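Local atomic coordinates of cytokinin riboside 5'-monophosphate phosphoribohydrolase (Corynebacterium glutamicum, PDB entry 5WQ3), a protein that belongs to the LOG-like family of the SLOG clan, with a Rossmann-like fold built on a parallel beta sheet flanked by helices. Residues L64-G75 / M158-L169. Numbering follows the deposited sequence. Where two conformers were deposited one is given.
Sequences LHEMPKAVTVFG and MFLKYSQAFVCL
Gln164 grips Ala70 at both backbone poles: its own N donates to Ala70 O, and its side-chain OE1 accepts from Ala70 N (3.0 Å), with that N lying 23° from the plane of the side-chain carbonyl. A bend at chi2 (81°) folds the side chain back to reach that N-H. The other end of the amide, NE2, donates to a water that in turn donates to Pro68 O and, over a very short distance, to Tyr162 O, so the amide's rotation is fixed from two sides. Beyond this start, strands 70-74 and 166-168 run parallel. Thr72 N takes Ala165 O, Val167 N reaches Thr72 O almost head-on (3.0 Å), Phe74 N takes Val167 O, and Leu169 N closes the series on Phe74 O with a more bent N-H (131°). Thr72 OG1 donates to Ser163 OG (2.9 Å), and Ser163 OG in turn donates to Phe159 O in the last turns of helix 152-162; both buried hydroxyls are thus engaged, and strand is tied to helix. On the same sheet face as Thr72, the Phe74 ring turns its edge to two others, CZ standing 3.8 Å from Phe159 CD2 over that ring's face and, in the conformer given, CE2 pointing at the centre of Phe166. Helix 173-188 covers this cluster through Glu178. Val71, Val73 and Val167 pack on the reverse face. At the outer end, Leu64 CB sits over the centre of the Tyr162 ring, 3.7 Å from its centroid, while Tyr162 OH accepts from Lys161 NZ. Strand 102-105 bonds the other edge of strand 70-74, placing this pairing mid-sheet. Direct bonds thus serve the buried hydroxyls and strand pairing, water the partly exposed end; Gln164 and Ser163 hold the helix-to-strand turn to strand 70-74.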
ATOM      1  N   LEU C  64     -52.766  40.989   0.419  1.00 23.11           N
ATOM      2  CA  LEU C  64     -52.795  42.055  -0.618  1.00 23.42           C
ATOM      3  C   LEU C  64     -54.096  42.804  -0.588  1.00 23.21           C
ATOM      4  O   LEU C  64     -54.326  43.773  -1.334  1.00 23.75           O
ATOM      5  CB  LEU C  64     -52.593  41.450  -1.997  1.00 23.24           C
ATOM      6  CG  LEU C  64     -51.286  40.711  -2.170  1.00 24.79           C
ATOM      7  CD1 LEU C  64     -51.191  40.016  -3.534  1.00 23.90           C
ATOM      8  CD2 LEU C  64     -50.145  41.696  -2.044  1.00 25.52           C
ATOM      9  N   HIS C  65     -54.981  42.409   0.326  1.00 25.17           N
ATOM     10  CA  HIS C  65     -56.318  42.996   0.329  1.00 27.54           C
ATOM     11  C   HIS C  65     -56.232  44.517   0.409  1.00 26.46           C
ATOM     12  O   HIS C  65     -56.976  45.237  -0.255  1.00 28.40           O
ATOM     13  CB  HIS C  65     -57.134  42.536   1.552  1.00 32.14           C
ATOM     14  CG  HIS C  65     -58.475  43.149   1.598  1.00 37.05           C
ATOM     15  ND1 HIS C  65     -59.421  42.936   0.612  1.00 38.04           N
ATOM     16  CD2 HIS C  65     -59.023  44.030   2.471  1.00 44.46           C
ATOM     17  CE1 HIS C  65     -60.507  43.643   0.882  1.00 42.84           C
ATOM     18  NE2 HIS C  65     -60.291  44.317   2.003  1.00 44.81           N
ATOM     19  N   GLU C  66     -55.358  44.998   1.248  1.00 24.70           N
ATOM     20  CA  GLU C  66     -55.279  46.427   1.484  1.00 31.33           C
ATOM     21  C   GLU C  66     -54.420  47.223   0.509  1.00 29.39           C
ATOM     22  O   GLU C  66     -54.198  48.422   0.698  1.00 32.81           O
ATOM     23  CB  GLU C  66     -54.804  46.659   2.900  1.00 36.46           C
ATOM     24  CG  GLU C  66     -55.755  45.965   3.896  1.00 48.22           C
ATOM     25  CD  GLU C  66     -55.615  46.480   5.305  1.00 62.23           C
ATOM     26  OE1 GLU C  66     -54.648  47.250   5.581  1.00 73.09           O
ATOM     27  OE2 GLU C  66     -56.489  46.108   6.129  1.00 70.82           O
ATOM     28  N   MET C  67     -53.934  46.590  -0.528  1.00 25.80           N
ATOM     29  CA  MET C  67     -52.956  47.252  -1.438  1.00 23.72           C
ATOM     30  C   MET C  67     -53.464  48.607  -1.916  1.00 20.91           C
ATOM     31  O   MET C  67     -54.621  48.778  -2.259  1.00 20.88           O
ATOM     32  CB  MET C  67     -52.659  46.387  -2.668  1.00 24.52           C
ATOM     33  CG  MET C  67     -51.635  45.303  -2.528  1.00 26.25           C
ATOM     34  SD  MET C  67     -49.907  45.868  -2.401  1.00 29.55           S
ATOM     35  CE  MET C  67     -49.498  46.550  -3.984  1.00 29.55           C
ATOM     36  N   PRO C  68     -52.582  49.585  -1.944  1.00 21.75           N
ATOM     37  CA  PRO C  68     -52.881  50.820  -2.639  1.00 22.67           C
ATOM     38  C   PRO C  68     -52.805  50.621  -4.174  1.00 23.14           C
ATOM     39  O   PRO C  68     -52.434  49.569  -4.650  1.00 23.68           O
ATOM     40  CB  PRO C  68     -51.707  51.722  -2.216  1.00 22.92           C
ATOM     41  CG  PRO C  68     -50.561  50.750  -2.061  1.00 23.40           C
ATOM     42  CD  PRO C  68     -51.193  49.536  -1.448  1.00 20.70           C
ATOM     43  N   LYS C  69     -53.127  51.652  -4.934  1.00 21.19           N
ATOM     44  CA  LYS C  69     -53.040  51.533  -6.385  1.00 21.90           C
ATOM     45  C   LYS C  69     -51.626  51.058  -6.821  1.00 18.13           C
ATOM     46  O   LYS C  69     -50.620  51.387  -6.189  1.00 17.47           O
ATOM     47  CB  LYS C  69     -53.490  52.832  -7.045  1.00 22.19           C
ATOM     48  CG  LYS C  69     -52.442  53.922  -6.955  1.00 25.95           C
ATOM     49  CD  LYS C  69     -52.979  55.102  -7.784  1.00 28.46           C
ATOM     50  CE  LYS C  69     -52.234  56.358  -7.453  1.00 33.99           C
ATOM     51  NZ  LYS C  69     -52.984  57.447  -8.098  1.00 41.97           N
ATOM     52  N   ALA C  70     -51.563  50.250  -7.881  1.00 17.66           N
ATOM     53  CA  ALA C  70     -50.383  49.477  -8.218  1.00 17.52           C
ATOM     54  C   ALA C  70     -50.289  49.164  -9.686  1.00 17.76           C
ATOM     55  O   ALA C  70     -51.328  49.035 -10.350  1.00 17.75           O
ATOM     56  CB  ALA C  70     -50.343  48.188  -7.392  1.00 19.41           C
ATOM     57  N   VAL C  71     -49.029  49.080 -10.164  1.00 17.43           N
ATOM     58  CA  VAL C  71     -48.678  48.610 -11.460  1.00 17.98           C
ATOM     59  C   VAL C  71     -47.803  47.365 -11.320  1.00 16.79           C
ATOM     60  O   VAL C  71     -46.869  47.373 -10.546  1.00 19.82           O
ATOM     61  CB  VAL C  71     -47.888  49.696 -12.208  1.00 16.40           C
ATOM     62  CG1 VAL C  71     -47.519  49.208 -13.605  1.00 17.76           C
ATOM     63  CG2 VAL C  71     -48.756  50.935 -12.280  1.00 17.33           C
ATOM     64  N   THR C  72     -48.079  46.360 -12.134  1.00 16.68           N
ATOM     65  CA  THR C  72     -47.232  45.198 -12.264  1.00 16.98           C
ATOM     66  C   THR C  72     -46.258  45.398 -13.410  1.00 17.94           C
ATOM     67  O   THR C  72     -46.631  45.767 -14.479  1.00 19.17           O
ATOM     68  CB  THR C  72     -48.008  43.873 -12.501  1.00 18.19           C
ATOM     69  OG1 THR C  72     -48.927  43.628 -11.469  1.00 19.73           O
ATOM     70  CG2 THR C  72     -47.067  42.707 -12.547  1.00 19.42           C
ATOM     71  N   VAL C  73     -45.003  45.134 -13.141  1.00 19.45           N
ATOM     72  CA  VAL C  73     -43.938  45.199 -14.226  1.00 20.01           C
ATOM     73  C   VAL C  73     -43.321  43.777 -14.380  1.00 20.42           C
ATOM     74  O   VAL C  73     -42.979  43.134 -13.401  1.00 19.86           O
ATOM     75  CB  VAL C  73     -42.806  46.200 -13.869  1.00 18.24           C
ATOM     76  CG1 VAL C  73     -41.830  46.396 -15.046  1.00 21.03           C
ATOM     77  CG2 VAL C  73     -43.422  47.521 -13.471  1.00 18.76           C
ATOM     78  N   PHE C  74     -43.175  43.337 -15.620  1.00 19.05           N
ATOM     79  CA  PHE C  74     -42.674  42.030 -15.991  1.00 19.74           C
ATOM     80  C   PHE C  74     -41.482  42.331 -16.911  1.00 21.30           C
ATOM     81  O   PHE C  74     -41.427  43.412 -17.513  1.00 20.35           O
ATOM     82  CB  PHE C  74     -43.693  41.224 -16.824  1.00 21.82           C
ATOM     83  CG  PHE C  74     -44.879  40.820 -16.061  1.00 25.31           C
ATOM     84  CD1 PHE C  74     -44.748  39.934 -15.031  1.00 23.44           C
ATOM     85  CD2 PHE C  74     -46.116  41.454 -16.270  1.00 29.88           C
ATOM     86  CE1 PHE C  74     -45.828  39.588 -14.255  1.00 26.58           C
ATOM     87  CE2 PHE C  74     -47.210  41.155 -15.474  1.00 29.40           C
ATOM     88  CZ  PHE C  74     -47.065  40.194 -14.476  1.00 27.81           C
ATOM     89  N   GLY C  75     -40.562  41.384 -16.969  1.00 19.10           N
ATOM     90  CA  GLY C  75     -39.457  41.397 -17.931  1.00 20.47           C
ATOM     91  C   GLY C  75     -38.481  40.303 -17.559  1.00 20.82           C
ATOM     92  O   GLY C  75     -38.613  39.704 -16.471  1.00 21.62           O
ATOM     93  N   MET C 158     -53.104  37.060  -8.610  1.00 18.47           N
ATOM     94  CA  MET C 158     -52.813  38.165  -7.723  1.00 18.75           C
ATOM     95  C   MET C 158     -52.390  39.371  -8.549  1.00 18.87           C
ATOM     96  O   MET C 158     -52.752  40.488  -8.201  1.00 20.08           O
ATOM     97  CB  MET C 158     -51.707  37.822  -6.760  1.00 19.82           C
ATOM     98  CG  MET C 158     -51.912  36.642  -5.804  1.00 20.04           C
ATOM     99  SD  MET C 158     -53.438  36.715  -4.961  1.00 21.91           S
ATOM    100  CE  MET C 158     -53.707  34.963  -4.607  1.00 25.36           C
ATOM    101  N   PHE C 159     -51.683  39.163  -9.664  1.00 19.45           N
ATOM    102  CA  PHE C 159     -51.275  40.322 -10.517  1.00 18.64           C
ATOM    103  C   PHE C 159     -52.468  41.066 -11.099  1.00 20.91           C
ATOM    104  O   PHE C 159     -52.473  42.309 -11.118  1.00 21.16           O
ATOM    105  CB  PHE C 159     -50.350  39.895 -11.647  1.00 20.60           C
ATOM    106  CG  PHE C 159     -49.013  39.340 -11.203  1.00 21.30           C
ATOM    107  CD1 PHE C 159     -48.212  40.013 -10.341  1.00 23.10           C
ATOM    108  CD2 PHE C 159     -48.564  38.128 -11.693  1.00 25.73           C
ATOM    109  CE1 PHE C 159     -46.972  39.516  -9.975  1.00 27.21           C
ATOM    110  CE2 PHE C 159     -47.296  37.621 -11.336  1.00 26.53           C
ATOM    111  CZ  PHE C 159     -46.509  38.310 -10.458  1.00 25.52           C
ATOM    112  N   LEU C 160     -53.507  40.324 -11.526  1.00 20.46           N
ATOM    113  CA  LEU C 160     -54.673  40.903 -12.125  1.00 22.38           C
ATOM    114  C   LEU C 160     -55.584  41.505 -11.080  1.00 23.39           C
ATOM    115  O   LEU C 160     -56.221  42.514 -11.323  1.00 21.61           O
ATOM    116  CB  LEU C 160     -55.473  39.873 -12.941  1.00 25.00           C
ATOM    117  CG  LEU C 160     -54.811  39.445 -14.263  1.00 30.01           C
ATOM    118  CD1 LEU C 160     -55.449  38.161 -14.816  1.00 32.72           C
ATOM    119  CD2 LEU C 160     -54.895  40.616 -15.256  1.00 29.30           C
ATOM    120  N   LYS C 161     -55.684  40.865  -9.932  1.00 22.77           N
ATOM    121  CA  LYS C 161     -56.635  41.330  -8.910  1.00 19.78           C
ATOM    122  C   LYS C 161     -56.120  42.583  -8.143  1.00 20.01           C
ATOM    123  O   LYS C 161     -56.932  43.400  -7.742  1.00 19.53           O
ATOM    124  CB  LYS C 161     -56.927  40.191  -7.884  1.00 21.63           C
ATOM    125  CG  LYS C 161     -58.130  40.485  -6.982  1.00 21.19           C
ATOM    126  CD  LYS C 161     -58.433  39.311  -6.059  1.00 26.76           C
ATOM    127  CE  LYS C 161     -59.630  39.622  -5.176  1.00 28.00           C
ATOM    128  NZ  LYS C 161     -59.784  38.605  -4.108  1.00 31.08           N
ATOM    129  N   TYR C 162     -54.815  42.719  -7.903  1.00 18.33           N
ATOM    130  CA  TYR C 162     -54.272  43.760  -7.042  1.00 18.87           C
ATOM    131  C   TYR C 162     -53.354  44.748  -7.675  1.00 18.04           C
ATOM    132  O   TYR C 162     -52.693  45.453  -6.983  1.00 20.10           O
ATOM    133  CB  TYR C 162     -53.561  43.117  -5.857  1.00 22.84           C
ATOM    134  CG  TYR C 162     -54.508  42.260  -5.055  1.00 22.48           C
ATOM    135  CD1 TYR C 162     -55.480  42.840  -4.281  1.00 24.40           C
ATOM    136  CD2 TYR C 162     -54.461  40.841  -5.141  1.00 23.63           C
ATOM    137  CE1 TYR C 162     -56.406  42.059  -3.564  1.00 22.84           C
ATOM    138  CE2 TYR C 162     -55.368  40.054  -4.439  1.00 19.80           C
ATOM    139  CZ  TYR C 162     -56.324  40.674  -3.650  1.00 22.42           C
ATOM    140  OH  TYR C 162     -57.189  39.916  -2.927  1.00 21.82           O
ATOM    141  N   SER C 163     -53.320  44.804  -9.001  1.00 19.01           N
ATOM    142  CA  SER C 163     -52.732  45.908  -9.738  1.00 20.33           C
ATOM    143  C   SER C 163     -53.736  46.359 -10.823  1.00 17.65           C
ATOM    144  O   SER C 163     -54.706  45.685 -11.072  1.00 18.42           O
ATOM    145  CB  SER C 163     -51.390  45.503 -10.305  1.00 20.62           C
ATOM    146  OG  SER C 163     -51.572  44.764 -11.478  1.00 21.20           O
ATOM    147  N   GLN C 164     -53.545  47.522 -11.412  1.00 19.74           N
ATOM    148  CA  GLN C 164     -54.500  48.080 -12.398  1.00 19.78           C
ATOM    149  C   GLN C 164     -53.791  48.466 -13.723  1.00 20.11           C
ATOM    150  O   GLN C 164     -54.352  49.146 -14.544  1.00 18.04           O
ATOM    151  CB  GLN C 164     -55.168  49.323 -11.806  1.00 20.99           C
ATOM    152  CG  GLN C 164     -55.949  49.036 -10.502  1.00 19.84           C
ATOM    153  CD  GLN C 164     -55.104  48.973  -9.242  1.00 20.73           C
ATOM    154  OE1 GLN C 164     -54.281  49.846  -8.970  1.00 18.31           O
ATOM    155  NE2 GLN C 164     -55.391  47.975  -8.393  1.00 19.61           N
ATOM    156  N   ALA C 165     -52.588  47.992 -13.926  1.00 17.38           N
ATOM    157  CA  ALA C 165     -51.876  48.266 -15.181  1.00 18.87           C
ATOM    158  C   ALA C 165     -50.747  47.272 -15.231  1.00 19.36           C
ATOM    159  O   ALA C 165     -50.292  46.812 -14.197  1.00 19.16           O
ATOM    160  CB  ALA C 165     -51.316  49.700 -15.195  1.00 18.53           C
ATOM    161  N   PHE C 166     -50.345  46.885 -16.451  0.50 16.17           N
ATOM    162  CA  PHE C 166     -49.216  46.015 -16.702  0.50 15.75           C
ATOM    163  C   PHE C 166     -48.250  46.785 -17.637  0.50 16.67           C
ATOM    164  O   PHE C 166     -48.662  47.303 -18.675  0.50 15.34           O
ATOM    165  CB  PHE C 166     -49.601  44.742 -17.479  0.50 14.33           C
ATOM    166  CG  PHE C 166     -50.033  43.538 -16.638  0.50 13.95           C
ATOM    167  CD1 PHE C 166     -50.294  43.638 -15.297  0.50 12.35           C
ATOM    168  CD2 PHE C 166     -50.264  42.299 -17.273  0.50 14.18           C
ATOM    169  CE1 PHE C 166     -50.735  42.527 -14.579  0.50 12.80           C
ATOM    170  CE2 PHE C 166     -50.709  41.189 -16.570  0.50 13.21           C
ATOM    171  CZ  PHE C 166     -50.953  41.308 -15.194  0.50 12.28           C
ATOM    172  N   VAL C 167     -46.988  46.791 -17.260  1.00 18.73           N
ATOM    173  CA  VAL C 167     -45.885  47.242 -18.103  1.00 20.12           C
ATOM    174  C   VAL C 167     -44.906  46.105 -18.345  1.00 21.34           C
ATOM    175  O   VAL C 167     -44.425  45.480 -17.444  1.00 23.19           O
ATOM    176  CB  VAL C 167     -45.106  48.369 -17.436  1.00 18.88           C
ATOM    177  CG1 VAL C 167     -43.938  48.823 -18.331  1.00 22.99           C
ATOM    178  CG2 VAL C 167     -46.031  49.510 -17.156  1.00 19.84           C
ATOM    179  N   CYS C 168     -44.608  45.832 -19.607  0.50 19.80           N
ATOM    180  CA  CYS C 168     -43.700  44.728 -19.934  0.50 18.22           C
ATOM    181  C   CYS C 168     -42.427  45.275 -20.502  0.50 19.73           C
ATOM    182  O   CYS C 168     -42.423  45.775 -21.629  0.50 16.83           O
ATOM    183  CB  CYS C 168     -44.360  43.821 -20.963  0.50 17.46           C
ATOM    184  SG  CYS C 168     -45.862  42.976 -20.379  0.50 15.24           S
ATOM    185  N   LEU C 169     -41.367  45.223 -19.699  1.00 22.72           N
ATOM    186  CA  LEU C 169     -40.013  45.334 -20.206  1.00 21.90           C
ATOM    187  C   LEU C 169     -39.717  44.125 -21.104  1.00 23.07           C
ATOM    188  O   LEU C 169     -40.491  43.116 -21.165  1.00 20.61           O
ATOM    189  CB  LEU C 169     -39.000  45.492 -19.082  1.00 22.28           C
ATOM    190  CG  LEU C 169     -39.118  46.686 -18.099  1.00 25.57           C
ATOM    191  CD1 LEU C 169     -38.404  46.515 -16.784  1.00 23.42           C
ATOM    192  CD2 LEU C 169     -38.562  47.944 -18.753  1.00 27.37           C
TER
HETATM  193  O   HOH W   1     -58.790  40.854  -1.188  1.00 32.62           O
HETATM  194  O   HOH W   2     -53.812  47.528  -6.039  1.00 18.96           O